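Local structure of lipopolysaccharide export system protein LptH (Pseudomonas aeruginosa, 4UU4) at residues A[34-39]-A[54-59]; A[115-120]-A[137-142]; A[121-126]-A[157-162]; A[129-134]-A[164-169]. The protein binds lipopolysaccharide and is required for its translocation from the inner to the outer membrane, perhaps as part of a bridge across the periplasm. All blocks are in the same frame, centred on the assembly; numbering follows the deposited sequence.

In the fold
Contacts 1 and 4 lie at the two ends of one antiparallel sheet, joining its outermost strands 34-36 and 165-167 to their neighbours; their centres are about 29 Å apart. Contact 2 belongs to the facing sheet of the jellyroll, nearer the centre of the molecule, and is partly buried, whereas contacts 1, 3 and 4 are surface contacts. Contact 3 pins a loop to the corner by which the chain passes from one sheet to the other, from strand 117-121 to strand 124-128. Paired backbones dominate 1, 2 and 4, while contact 3 depends on polar side chains. Ile138 and Leu120 of contact 2 pack on Val126 of segment 121-126, and Val126 in turn adjoins Phe133 of contact 4.

Contact 1 (A[34-39]-A[54-59]); sequences RVQADS and DVVVTQ
Arg34 and Gln36 pair with Thr58 and Val56, each pair tied by two backbone hydrogen bonds, so four N-H groups and four carbonyls are used between antiparallel strands. The bonds are of even length; Gln36 N to Val56 O, for example, is 2.9 Å. Between these pairs Val35 and Val57 form a non-hydrogen-bonded pair, and weaker CA-H...O contacts fill in, among them Val57 CA to Arg34 O at 3.3 Å.

The apolar contacts centre on the face that carries Val35 and Val57. Val35 has CG1 anti to its backbone N (chi1 -159°), and this methyl reaches CB of Val57 at 4.1 Å. Beside that face, where the strand pairing ends, CG1 of Val55 lies 3.9 Å from the same Val35 CG1, and Ala37 CB touches Val55 CG2.

The other face is more mixed. Gln36 and Val56 lie side by side and point the same way, with the amide OE1 of Gln36 3.7 Å from CG2 of Val56. Next to them the side chains of Arg34 and Thr58 cross, with CG of Arg34 nearest OG1 of Thr58.

Beyond the paired residues two like charges come together: Asp38 OD2 and Asp54 OD2 are 4.3 Å apart. A water bridges the two carboxylates, 3.2 Å from Asp38 OD1 and 3.1 Å from Asp54 OD2.

Strand 34-36 is an edge strand of its sheet within this chain, and strand 62-66 flanks strand 55-59 on the other side. At Asp38 and Ser39 the chain makes a classic beta bulge opposite Arg52 and passes into the second sheet, whose Tyr51 and Val69 pack against Val35, Val55 and Val57.

Contact 2 (A[115-120]-A[137-142]); sequences QNRVVL and KIVYDT
Val118 with Tyr140 and Leu120 with Ile138 are the hydrogen-bonded pairs of two antiparallel strands whose axes come within 4.5 Å at 168°, and Thr142 N adds a longer bond of 3.2 Å to Asn116 O at the end.

Leu120 drapes its CD1 over the other strand, 3.6 Å from CB of Ile138 and also close to that residue's carbonyl oxygen. Beyond the end of strand 137-141, Thr142 brings its CG2 to CG2 of Val118 at 3.8 Å, the two side chains crossing at about a right angle. Tyr140 starts out on the face of Val118, but its ring leads off toward Tyr91 and Pro95, and its hydroxyl bonds to Gln93.

The opposite face carries Val119, whose CG2 touches CE of the extended Lys137 at 3.9 Å, and Val139, whose CG1 meets CG of Arg117. Arg117 then brings its guanidinium across Asp141: OD2 is 3.3 Å from NH2, but the carboxylate lies over a face of the group, with the planes 67° apart. This salt bridge acts through charge, without an N-H aimed at the oxygen. OD1 of Asp141 accepts the backbone N-H groups of Gln143 and Arg144, which fixes the carboxylate.

A G1 bulge at Asn116 and Arg117, opposite Phe112, introduces strand 117-121. The Val118, Leu120 and Ile138 face packs on the other sheet, Leu120 and Ile138 on Val126 and Val118 on Tyr91, as in the canonical Lpt beta-jellyroll.

Contact 3 (A[121-126]-A[157-162]); sequences IDQAKV and VTSPRP
Asp122 presents its carboxylate to the backbone of Thr158 and Ser159 and, of the residues here, has the most surface buried by the contact. OD1 takes the N-H of Ser159 at 3.0 Å through its syn lone pair. OD2 accepts twice from Thr158, from the backbone N at 2.9 Å and from the hydroxyl OG1; the two donors come from opposite faces of the carboxylate plane. OG1 sits between the backbone N and the carbonyl carbon (chi1 60°), which lets OG1 and N reach the same oxygen.

Ser159 is held a second time through its side chain. Its OG donates to OE1 of Gln123 at 2.7 Å, and CG of Gln123 touches CB of Ser159.

Val157 packs closely against the carboxylate, its CB 3.6 Å from OD1 of Asp122. The apolar part is small: CG1 of Val157 meets CG2 of Ile121 at 4.2 Å, the side chains crossing at about a right angle.

Three donors on one carboxylate would be expected to stabilise its negative charge and hold its rotation. The loop before strand 165-167, which has no regular structure here, is thereby tied through side-chain acceptors to the corner at Asp122 and Gln123, where the chain leaves one sheet for the other.

Contact 4 (A[129-134]-A[164-169]); sequences EGNTFE and IDMVIQ
Val167 N donates to Thr132 O at 2.9 Å with an angle of 164° at the hydrogen. The return bond, from Thr132 N to Val167 O, is as short but more bent, and the CA-H of Asn131 makes a weak addition at that oxygen, with Asn131 CA 3.1 Å from Val167 O. Glu134 and Asp165 exchange a second pair of backbone bonds. Past the last of these pairs the side chain of Asn131 takes over, its OD1 receiving a weak bond from Gln169 N at 3.3 Å.

Phe133 and Met166 stand opposite each other as the non-hydrogen-bonded pair and make a Met-aromatic contact. Met166 runs out with CG anti to its backbone N and bends at chi2 (58°), which places SD over the centre of the Phe133 ring, 3.5 Å from the centroid and 11° off the ring normal. The methyl CE carries on past the CE2 side of the ring, 3.7 Å from that atom, and toward CB of Asn131.

Strand 165-167 is an edge strand of its sheet within this chain, and strand 131-135 is held on its other side by strand 124-128. In E. coli LptA the terminal strands of the jellyroll join successive molecules head to tail, so an edge of this kind is consistent with the tendency of LptH to oligomerise.

On the other face Thr132 and Val167 lie side by side, pointing the same way, and CB of Thr132 meets CG2 of Val167. Glu134 and Asp165 also start on that face; their OE1 and OD2, 5.7 Å apart, share Arg161 through long, weak ion pairs, which probably ease their mutual repulsion.

Contact 1 (A[34-39]-A[54-59])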
loop_
_atom_site.group_PDB
_atom_site.type_symbol
_atom_site.label_atom_id
_atom_site.label_comp_id
_atom_site.label_asym_id
_atom_site.label_seq_id
_atom_site.Cartn_x
_atom_site.Cartn_y
_atom_site.Cartn_z
ATOM N N ARG A 34 1.688 5.405 -13.549
ATOM C CA ARG A 34 2.068 6.815 -13.628
ATOM C C ARG A 34 2.433 7.370 -12.253
ATOM O O ARG A 34 1.779 7.063 -11.264
ATOM C CB ARG A 34 0.998 7.672 -14.329
ATOM C CG ARG A 34 -0.426 7.149 -14.245
ATOM C CD ARG A 34 -1.277 7.607 -15.437
ATOM N NE ARG A 34 -0.681 7.226 -16.717
ATOM C CZ ARG A 34 -1.339 7.191 -17.874
ATOM N NH1 ARG A 34 -2.626 7.507 -17.927
ATOM N NH2 ARG A 34 -0.707 6.831 -18.985
ATOM N N VAL A 35 3.505 8.155 -12.191
ATOM C CA VAL A 35 3.922 8.753 -10.927
ATOM C C VAL A 35 4.006 10.274 -11.049
ATOM O O VAL A 35 4.494 10.807 -12.044
ATOM C CB VAL A 35 5.276 8.193 -10.427
ATOM C CG1 VAL A 35 5.425 8.435 -8.933
ATOM C CG2 VAL A 35 5.396 6.714 -10.729
ATOM N N GLN A 36 3.512 10.963 -10.030
ATOM C CA GLN A 36 3.540 12.412 -9.991
ATOM C C GLN A 36 4.208 12.830 -8.689
ATOM O O GLN A 36 3.754 12.449 -7.607
ATOM C CB GLN A 36 2.118 12.973 -10.063
ATOM C CG GLN A 36 2.042 14.489 -10.108
ATOM C CD GLN A 36 0.767 15.025 -9.488
ATOM O OE1 GLN A 36 0.087 14.327 -8.733
ATOM N NE2 GLN A 36 0.437 16.276 -9.800
ATOM N N ALA A 37 5.294 13.593 -8.793
ATOM C CA ALA A 37 5.988 14.075 -7.605
ATOM C C ALA A 37 6.620 15.444 -7.807
ATOM O O ALA A 37 6.468 16.065 -8.859
ATOM C CB ALA A 37 7.038 13.069 -7.152
ATOM N N ASP A 38 7.317 15.907 -6.773
ATOM C CA ASP A 38 8.108 17.126 -6.846
ATOM C C ASP A 38 9.483 16.820 -7.419
ATOM O O ASP A 38 10.051 17.628 -8.153
ATOM C CB ASP A 38 8.266 17.751 -5.460
ATOM C CG ASP A 38 7.000 18.409 -4.975
ATOM O OD1 ASP A 38 6.136 18.720 -5.817
ATOM O OD2 ASP A 38 6.870 18.623 -3.753
ATOM N N SER A 39 10.021 15.656 -7.071
ATOM C CA SER A 39 11.343 15.267 -7.551
ATOM C C SER A 39 11.465 13.754 -7.703
ATOM O O SER A 39 10.692 12.994 -7.116
ATOM C CB SER A 39 12.444 15.809 -6.630
ATOM O OG SER A 39 12.410 15.206 -5.348
ATOM N N ASP A 54 4.810 15.024 -2.148
ATOM C CA ASP A 54 3.413 14.733 -2.477
ATOM C C ASP A 54 3.298 13.669 -3.558
ATOM O O ASP A 54 2.566 13.840 -4.530
ATOM C CB ASP A 54 2.670 15.994 -2.932
ATOM C CG ASP A 54 2.436 16.977 -1.808
ATOM O OD1 ASP A 54 1.674 16.642 -0.874
ATOM O OD2 ASP A 54 3.000 18.093 -1.870
ATOM N N VAL A 55 4.029 12.576 -3.385
ATOM C CA VAL A 55 4.086 11.521 -4.385
ATOM C C VAL A 55 2.752 10.798 -4.548
ATOM O O VAL A 55 2.133 10.359 -3.562
ATOM C CB VAL A 55 5.175 10.506 -4.034
ATOM C CG1 VAL A 55 5.479 9.617 -5.228
ATOM C CG2 VAL A 55 6.417 11.235 -3.568
ATOM N N VAL A 56 2.324 10.697 -5.805
ATOM C CA VAL A 56 1.123 9.966 -6.187
ATOM C C VAL A 56 1.451 8.974 -7.299
ATOM O O VAL A 56 1.749 9.369 -8.420
ATOM C CB VAL A 56 0.030 10.912 -6.726
ATOM C CG1 VAL A 56 -1.285 10.159 -6.902
ATOM C CG2 VAL A 56 -0.151 12.102 -5.807
ATOM N N VAL A 57 1.395 7.684 -6.990
ATOM C CA VAL A 57 1.545 6.654 -8.011
ATOM C C VAL A 57 0.213 5.943 -8.270
ATOM O O VAL A 57 -0.420 5.436 -7.350
ATOM C CB VAL A 57 2.676 5.639 -7.665
ATOM C CG1 VAL A 57 3.080 5.737 -6.192
ATOM C CG2 VAL A 57 2.281 4.212 -8.057
ATOM N N THR A 58 -0.222 5.930 -9.525
ATOM C CA THR A 58 -1.456 5.244 -9.891
ATOM C C THR A 58 -1.221 4.143 -10.925
ATOM O O THR A 58 -0.456 4.324 -11.878
ATOM C CB THR A 58 -2.529 6.221 -10.429
ATOM O OG1 THR A 58 -2.045 6.871 -11.608
ATOM C CG2 THR A 58 -2.891 7.268 -9.381
ATOM N N GLN A 59 -1.878 3.004 -10.720
ATOM C CA GLN A 59 -1.882 1.917 -11.694
ATOM C C GLN A 59 -3.317 1.450 -11.926
ATOM O O GLN A 59 -3.783 0.494 -11.306
ATOM C CB GLN A 59 -1.013 0.754 -11.213
ATOM C CG GLN A 59 -0.759 -0.327 -12.256
ATOM C CD GLN A 59 0.106 -1.465 -11.725
ATOM O OE1 GLN A 59 0.103 -1.761 -10.531
ATOM N NE2 GLN A 59 0.854 -2.102 -12.615
HETATM O O HOH W 1 3.869 20.075 -4.039
#

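Contact 2 (A[115-120]-A[137-142])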
loop_
_atom_site.group_PDB
_atom_site.type_symbol
_atom_site.label_atom_id
_atom_site.label_comp_id
_atom_site.label_asym_id
_atom_site.label_seq_id
_atom_site.Cartn_x
_atom_site.Cartn_y
_atom_site.Cartn_z
ATOM N N GLN A 115 3.558 -10.006 -6.332
ATOM C CA GLN A 115 2.929 -10.923 -5.388
ATOM C C GLN A 115 1.432 -10.667 -5.192
ATOM O O GLN A 115 0.738 -11.491 -4.597
ATOM C CB GLN A 115 3.626 -10.813 -4.030
ATOM C CG GLN A 115 5.120 -10.546 -4.121
ATOM C CD GLN A 115 5.941 -11.778 -3.827
ATOM O OE1 GLN A 115 5.783 -12.402 -2.774
ATOM N NE2 GLN A 115 6.795 -12.168 -4.780
ATOM N N ASN A 116 0.943 -9.534 -5.690
ATOM C CA ASN A 116 -0.386 -9.028 -5.340
ATOM C C ASN A 116 -0.559 -8.913 -3.824
ATOM O O ASN A 116 -1.515 -9.450 -3.254
ATOM C CB ASN A 116 -1.506 -9.894 -5.934
ATOM C CG ASN A 116 -1.564 -9.823 -7.447
ATOM O OD1 ASN A 116 -1.247 -8.797 -8.049
ATOM N ND2 ASN A 116 -1.979 -10.921 -8.071
ATOM N N ARG A 117 0.380 -8.228 -3.176
ATOM C CA ARG A 117 0.363 -8.098 -1.723
ATOM C C ARG A 117 0.680 -6.686 -1.257
ATOM O O ARG A 117 1.673 -6.088 -1.664
ATOM C CB ARG A 117 1.333 -9.092 -1.082
ATOM C CG ARG A 117 0.652 -10.126 -0.201
ATOM C CD ARG A 117 1.483 -11.389 -0.074
ATOM N NE ARG A 117 0.644 -12.573 0.105
ATOM C CZ ARG A 117 0.057 -13.227 -0.893
ATOM N NH1 ARG A 117 0.211 -12.807 -2.142
ATOM N NH2 ARG A 117 -0.688 -14.297 -0.648
ATOM N N VAL A 118 -0.176 -6.155 -0.394
ATOM C CA VAL A 118 0.034 -4.827 0.165
ATOM C C VAL A 118 0.163 -4.904 1.681
ATOM O O VAL A 118 -0.817 -5.158 2.377
ATOM C CB VAL A 118 -1.124 -3.877 -0.183
ATOM C CG1 VAL A 118 -0.775 -2.461 0.218
ATOM C CG2 VAL A 118 -1.438 -3.944 -1.667
ATOM N N VAL A 119 1.369 -4.678 2.196
ATOM C CA VAL A 119 1.575 -4.728 3.641
ATOM C C VAL A 119 1.683 -3.342 4.281
ATOM O O VAL A 119 2.530 -2.527 3.919
ATOM C CB VAL A 119 2.766 -5.631 4.038
ATOM C CG1 VAL A 119 3.962 -5.355 3.154
ATOM C CG2 VAL A 119 3.117 -5.444 5.506
ATOM N N LEU A 120 0.786 -3.095 5.228
ATOM C CA LEU A 120 0.717 -1.846 5.969
ATOM C C LEU A 120 1.329 -2.056 7.346
ATOM O O LEU A 120 0.924 -2.955 8.077
ATOM C CB LEU A 120 -0.743 -1.412 6.114
ATOM C CG LEU A 120 -1.575 -1.460 4.828
ATOM C CD1 LEU A 120 -2.803 -2.338 4.999
ATOM C CD2 LEU A 120 -1.984 -0.067 4.397
ATOM N N LYS A 137 -0.005 -4.364 12.064
ATOM C CA LYS A 137 0.394 -4.764 10.722
ATOM C C LYS A 137 -0.732 -5.467 9.964
ATOM O O LYS A 137 -1.322 -6.430 10.456
ATOM C CB LYS A 137 1.631 -5.661 10.795
ATOM C CG LYS A 137 2.000 -6.322 9.482
ATOM C CD LYS A 137 3.220 -7.201 9.633
ATOM C CE LYS A 137 3.444 -8.036 8.388
ATOM N NZ LYS A 137 4.803 -8.643 8.343
ATOM N N ILE A 138 -1.024 -4.983 8.762
ATOM C CA ILE A 138 -2.092 -5.558 7.952
ATOM C C ILE A 138 -1.613 -5.959 6.561
ATOM O O ILE A 138 -1.138 -5.131 5.800
ATOM C CB ILE A 138 -3.279 -4.588 7.804
ATOM C CG1 ILE A 138 -3.940 -4.336 9.157
ATOM C CG2 ILE A 138 -4.297 -5.147 6.834
ATOM C CD1 ILE A 138 -5.156 -3.448 9.080
ATOM N N VAL A 139 -1.748 -7.238 6.234
ATOM C CA VAL A 139 -1.358 -7.727 4.920
ATOM C C VAL A 139 -2.595 -7.912 4.044
ATOM O O VAL A 139 -3.583 -8.495 4.474
ATOM C CB VAL A 139 -0.578 -9.044 5.030
ATOM C CG1 VAL A 139 -0.008 -9.439 3.676
ATOM C CG2 VAL A 139 0.532 -8.900 6.054
ATOM N N TYR A 140 -2.539 -7.414 2.814
ATOM C CA TYR A 140 -3.706 -7.423 1.939
ATOM C C TYR A 140 -3.439 -8.038 0.566
ATOM O O TYR A 140 -2.757 -7.446 -0.274
ATOM C CB TYR A 140 -4.271 -6.007 1.796
ATOM C CG TYR A 140 -5.464 -5.905 0.874
ATOM C CD1 TYR A 140 -6.549 -6.757 1.011
ATOM C CD2 TYR A 140 -5.511 -4.946 -0.124
ATOM C CE1 TYR A 140 -7.641 -6.662 0.171
ATOM C CE2 TYR A 140 -6.598 -4.843 -0.966
ATOM C CZ TYR A 140 -7.657 -5.702 -0.816
ATOM O OH TYR A 140 -8.740 -5.598 -1.661
ATOM N N ASP A 141 -3.981 -9.232 0.354
ATOM C CA ASP A 141 -3.975 -9.859 -0.958
ATOM C C ASP A 141 -5.017 -9.153 -1.816
ATOM O O ASP A 141 -6.195 -9.144 -1.481
ATOM C CB ASP A 141 -4.299 -11.349 -0.831
ATOM C CG ASP A 141 -4.099 -12.113 -2.129
ATOM O OD1 ASP A 141 -4.599 -11.665 -3.183
ATOM O OD2 ASP A 141 -3.436 -13.171 -2.094
ATOM N N THR A 142 -4.580 -8.554 -2.917
ATOM C CA THR A 142 -5.488 -7.818 -3.792
ATOM C C THR A 142 -6.229 -8.743 -4.754
ATOM O O THR A 142 -7.217 -8.344 -5.373
ATOM C CB THR A 142 -4.739 -6.748 -4.611
ATOM O OG1 THR A 142 -3.768 -7.382 -5.454
ATOM C CG2 THR A 142 -4.040 -5.755 -3.692
#

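Contact 3 (A[121-126]-A[157-162])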
loop_
_atom_site.group_PDB
_atom_site.type_symbol
_atom_site.label_atom_id
_atom_site.label_comp_id
_atom_site.label_asym_id
_atom_site.label_seq_id
_atom_site.Cartn_x
_atom_site.Cartn_y
_atom_site.Cartn_z
ATOM N N ILE A 121 2.311 -1.233 7.693
ATOM C CA ILE A 121 2.971 -1.333 8.986
ATOM C C ILE A 121 2.583 -0.051 9.715
ATOM O O ILE A 121 2.174 0.932 9.086
ATOM C CB ILE A 121 4.445 -1.770 8.840
ATOM C CG1 ILE A 121 4.535 -3.131 8.148
ATOM C CG2 ILE A 121 5.139 -1.825 10.192
ATOM C CD1 ILE A 121 5.868 -3.820 8.335
ATOM N N ASP A 122 2.709 -0.090 11.042
ATOM C CA ASP A 122 2.640 1.073 11.965
ATOM C C ASP A 122 1.487 2.068 11.983
ATOM O O ASP A 122 1.590 3.166 11.446
ATOM C CB ASP A 122 3.875 1.945 11.844
ATOM C CG ASP A 122 4.333 2.461 13.191
ATOM O OD1 ASP A 122 3.564 2.341 14.163
ATOM O OD2 ASP A 122 5.467 2.988 13.275
ATOM N N GLN A 123 0.409 1.685 12.648
ATOM C CA GLN A 123 -0.921 2.279 12.545
ATOM C C GLN A 123 -1.764 1.783 11.347
ATOM O O GLN A 123 -2.560 2.530 10.785
ATOM C CB GLN A 123 -0.873 3.790 12.633
ATOM C CG GLN A 123 -0.219 4.237 13.919
ATOM C CD GLN A 123 0.317 5.644 13.849
ATOM O OE1 GLN A 123 1.285 5.982 14.529
ATOM N NE2 GLN A 123 -0.310 6.479 13.032
ATOM N N ALA A 124 -1.582 0.512 11.002
ATOM C CA ALA A 124 -2.268 -0.086 9.867
ATOM C C ALA A 124 -3.791 0.007 9.990
ATOM O O ALA A 124 -4.383 -0.516 10.932
ATOM C CB ALA A 124 -1.834 -1.533 9.704
ATOM N N LYS A 125 -4.420 0.682 9.032
ATOM C CA LYS A 125 -5.872 0.776 8.997
ATOM C C LYS A 125 -6.371 0.320 7.631
ATOM O O LYS A 125 -5.655 0.428 6.644
ATOM C CB LYS A 125 -6.324 2.211 9.282
ATOM C CG LYS A 125 -7.772 2.342 9.746
ATOM C CD LYS A 125 -8.221 3.799 9.779
ATOM C CE LYS A 125 -7.256 4.675 10.570
ATOM N NZ LYS A 125 -7.590 6.129 10.468
ATOM N N VAL A 126 -7.587 -0.215 7.584
ATOM C CA VAL A 126 -8.226 -0.600 6.328
ATOM C C VAL A 126 -9.722 -0.336 6.411
ATOM O O VAL A 126 -10.399 -0.858 7.295
ATOM C CB VAL A 126 -8.040 -2.098 5.999
ATOM C CG1 VAL A 126 -8.865 -2.469 4.783
ATOM C CG2 VAL A 126 -6.585 -2.436 5.758
ATOM N N VAL A 157 7.684 -1.179 15.578
ATOM C CA VAL A 157 6.753 -0.080 15.325
ATOM C C VAL A 157 6.917 1.097 16.281
ATOM O O VAL A 157 7.355 0.937 17.417
ATOM C CB VAL A 157 5.287 -0.567 15.417
ATOM C CG1 VAL A 157 5.003 -1.621 14.367
ATOM C CG2 VAL A 157 4.998 -1.120 16.798
ATOM N N THR A 158 6.549 2.285 15.817
ATOM C CA THR A 158 6.629 3.477 16.649
ATOM C C THR A 158 5.377 3.592 17.509
ATOM O O THR A 158 5.389 4.214 18.569
ATOM C CB THR A 158 6.799 4.749 15.803
ATOM O OG1 THR A 158 5.685 4.890 14.915
ATOM C CG2 THR A 158 8.067 4.662 14.986
ATOM N N SER A 159 4.297 2.981 17.039
ATOM C CA SER A 159 3.054 2.948 17.798
ATOM C C SER A 159 2.641 1.519 18.116
ATOM O O SER A 159 1.878 0.911 17.369
ATOM C CB SER A 159 1.936 3.650 17.030
ATOM O OG SER A 159 2.211 5.031 16.892
ATOM N N PRO A 160 3.152 0.980 19.240
ATOM C CA PRO A 160 2.835 -0.394 19.659
ATOM C C PRO A 160 1.343 -0.634 19.857
ATOM O O PRO A 160 0.665 0.151 20.516
ATOM C CB PRO A 160 3.575 -0.520 20.993
ATOM C CG PRO A 160 4.698 0.459 20.887
ATOM C CD PRO A 160 4.129 1.617 20.130
ATOM N N ARG A 161 0.845 -1.719 19.277
ATOM C CA ARG A 161 -0.569 -2.069 19.361
ATOM C C ARG A 161 -0.728 -3.590 19.337
ATOM O O ARG A 161 -1.032 -4.171 18.298
ATOM C CB ARG A 161 -1.333 -1.436 18.197
ATOM C CG ARG A 161 -2.843 -1.497 18.324
ATOM C CD ARG A 161 -3.520 -1.148 17.006
ATOM N NE ARG A 161 -4.975 -1.159 17.121
ATOM C CZ ARG A 161 -5.723 -0.068 17.248
ATOM N NH1 ARG A 161 -5.156 1.131 17.269
ATOM N NH2 ARG A 161 -7.042 -0.176 17.348
ATOM N N PRO A 162 -0.509 -4.239 20.490
ATOM C CA PRO A 162 -0.494 -5.704 20.613
ATOM C C PRO A 162 -1.838 -6.369 20.316
ATOM O O PRO A 162 -1.889 -7.582 20.110
ATOM C CB PRO A 162 -0.108 -5.926 22.080
ATOM C CG PRO A 162 0.573 -4.655 22.490
ATOM C CD PRO A 162 -0.160 -3.582 21.761
#

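Contact 4 (A[129-134]-A[164-169])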
loop_
_atom_site.group_PDB
_atom_site.type_symbol
_atom_site.label_atom_id
_atom_site.label_comp_id
_atom_site.label_asym_id
_atom_site.label_seq_id
_atom_site.Cartn_x
_atom_site.Cartn_y
_atom_site.Cartn_z
ATOM N N GLU A 129 -16.079 -0.941 2.973
ATOM C CA GLU A 129 -17.541 -0.924 3.044
ATOM C C GLU A 129 -18.076 -0.721 4.461
ATOM O O GLU A 129 -18.860 -1.527 4.963
ATOM C CB GLU A 129 -18.108 -2.207 2.435
ATOM C CG GLU A 129 -17.384 -2.634 1.167
ATOM C CD GLU A 129 -17.834 -3.988 0.660
ATOM O OE1 GLU A 129 -18.822 -4.036 -0.099
ATOM O OE2 GLU A 129 -17.198 -5.004 1.016
ATOM N N GLY A 130 -17.637 0.356 5.107
ATOM C CA GLY A 130 -18.089 0.675 6.449
ATOM C C GLY A 130 -17.336 -0.090 7.523
ATOM O O GLY A 130 -17.237 0.362 8.663
ATOM N N ASN A 131 -16.806 -1.251 7.156
ATOM C CA ASN A 131 -16.029 -2.071 8.080
ATOM C C ASN A 131 -14.608 -1.537 8.279
ATOM O O ASN A 131 -13.803 -1.524 7.349
ATOM C CB ASN A 131 -16.000 -3.534 7.612
ATOM C CG ASN A 131 -17.387 -4.169 7.581
ATOM O OD1 ASN A 131 -18.389 -3.505 7.841
ATOM N ND2 ASN A 131 -17.447 -5.458 7.258
ATOM N N THR A 132 -14.304 -1.093 9.496
ATOM C CA THR A 132 -12.981 -0.538 9.787
ATOM C C THR A 132 -12.073 -1.533 10.520
ATOM O O THR A 132 -12.481 -2.202 11.466
ATOM C CB THR A 132 -13.066 0.828 10.525
ATOM O OG1 THR A 132 -13.269 1.877 9.571
ATOM C CG2 THR A 132 -11.799 1.120 11.320
ATOM N N PHE A 133 -10.838 -1.617 10.042
ATOM C CA PHE A 133 -9.847 -2.571 10.506
ATOM C C PHE A 133 -8.644 -1.794 11.017
ATOM O O PHE A 133 -8.168 -0.894 10.338
ATOM C CB PHE A 133 -9.377 -3.395 9.314
ATOM C CG PHE A 133 -9.779 -4.832 9.364
ATOM C CD1 PHE A 133 -9.170 -5.703 10.247
ATOM C CD2 PHE A 133 -10.738 -5.324 8.497
ATOM C CE1 PHE A 133 -9.527 -7.037 10.284
ATOM C CE2 PHE A 133 -11.099 -6.656 8.528
ATOM C CZ PHE A 133 -10.495 -7.514 9.421
ATOM N N GLU A 134 -8.140 -2.139 12.199
ATOM C CA GLU A 134 -6.947 -1.482 12.733
ATOM C C GLU A 134 -6.004 -2.478 13.385
ATOM O O GLU A 134 -6.447 -3.416 14.045
ATOM C CB GLU A 134 -7.320 -0.379 13.725
ATOM C CG GLU A 134 -7.517 0.986 13.090
ATOM C CD GLU A 134 -8.208 1.967 14.015
ATOM O OE1 GLU A 134 -9.261 1.605 14.581
ATOM O OE2 GLU A 134 -7.709 3.099 14.170
ATOM N N ILE A 164 -5.530 -6.001 17.937
ATOM C CA ILE A 164 -6.181 -5.356 16.800
ATOM C C ILE A 164 -7.642 -5.000 17.102
ATOM O O ILE A 164 -8.271 -5.586 17.984
ATOM C CB ILE A 164 -6.143 -6.255 15.556
ATOM C CG1 ILE A 164 -6.935 -7.533 15.799
ATOM C CG2 ILE A 164 -4.719 -6.619 15.192
ATOM C CD1 ILE A 164 -6.722 -8.554 14.724
ATOM N N ASP A 165 -8.173 -4.033 16.364
ATOM C CA ASP A 165 -9.571 -3.649 16.511
ATOM C C ASP A 165 -10.325 -3.845 15.202
ATOM O O ASP A 165 -9.767 -3.673 14.120
ATOM C CB ASP A 165 -9.693 -2.194 16.970
ATOM C CG ASP A 165 -10.130 -2.076 18.416
ATOM O OD1 ASP A 165 -11.291 -2.421 18.720
ATOM O OD2 ASP A 165 -9.314 -1.631 19.251
ATOM N N MET A 166 -11.600 -4.192 15.318
ATOM C CA MET A 166 -12.436 -4.463 14.161
ATOM C C MET A 166 -13.835 -3.911 14.394
ATOM O O MET A 166 -14.410 -4.107 15.461
ATOM C CB MET A 166 -12.508 -5.974 13.930
ATOM C CG MET A 166 -13.456 -6.401 12.824
ATOM S SD MET A 166 -13.040 -5.644 11.246
ATOM C CE MET A 166 -14.359 -6.270 10.214
ATOM N N VAL A 167 -14.382 -3.211 13.405
ATOM C CA VAL A 167 -15.782 -2.806 13.467
ATOM C C VAL A 167 -16.537 -3.122 12.181
ATOM O O VAL A 167 -16.109 -2.766 11.083
ATOM C CB VAL A 167 -15.957 -1.315 13.829
ATOM C CG1 VAL A 167 -15.617 -1.075 15.290
ATOM C CG2 VAL A 167 -15.108 -0.452 12.942
ATOM N N ILE A 168 -17.658 -3.819 12.341
ATOM C CA ILE A 168 -18.577 -4.087 11.249
ATOM C C ILE A 168 -19.787 -3.191 11.433
ATOM O O ILE A 168 -20.530 -3.337 12.401
ATOM C CB ILE A 168 -19.055 -5.548 11.254
ATOM C CG1 ILE A 168 -17.878 -6.505 11.044
ATOM C CG2 ILE A 168 -20.107 -5.764 10.176
ATOM C CD1 ILE A 168 -18.256 -7.972 11.162
ATOM N N GLN A 169 -19.977 -2.257 10.506
ATOM C CA GLN A 169 -21.087 -1.319 10.586
ATOM C C GLN A 169 -22.326 -1.936 9.938
ATOM O O GLN A 169 -22.246 -2.475 8.835
ATOM C CB GLN A 169 -20.711 -0.003 9.900
ATOM C CG GLN A 169 -21.220 1.244 10.605
ATOM C CD GLN A 169 -20.511 1.510 11.918
ATOM O OE1 GLN A 169 -19.289 1.388 12.013
ATOM N NE2 GLN A 169 -21.276 1.878 12.939
#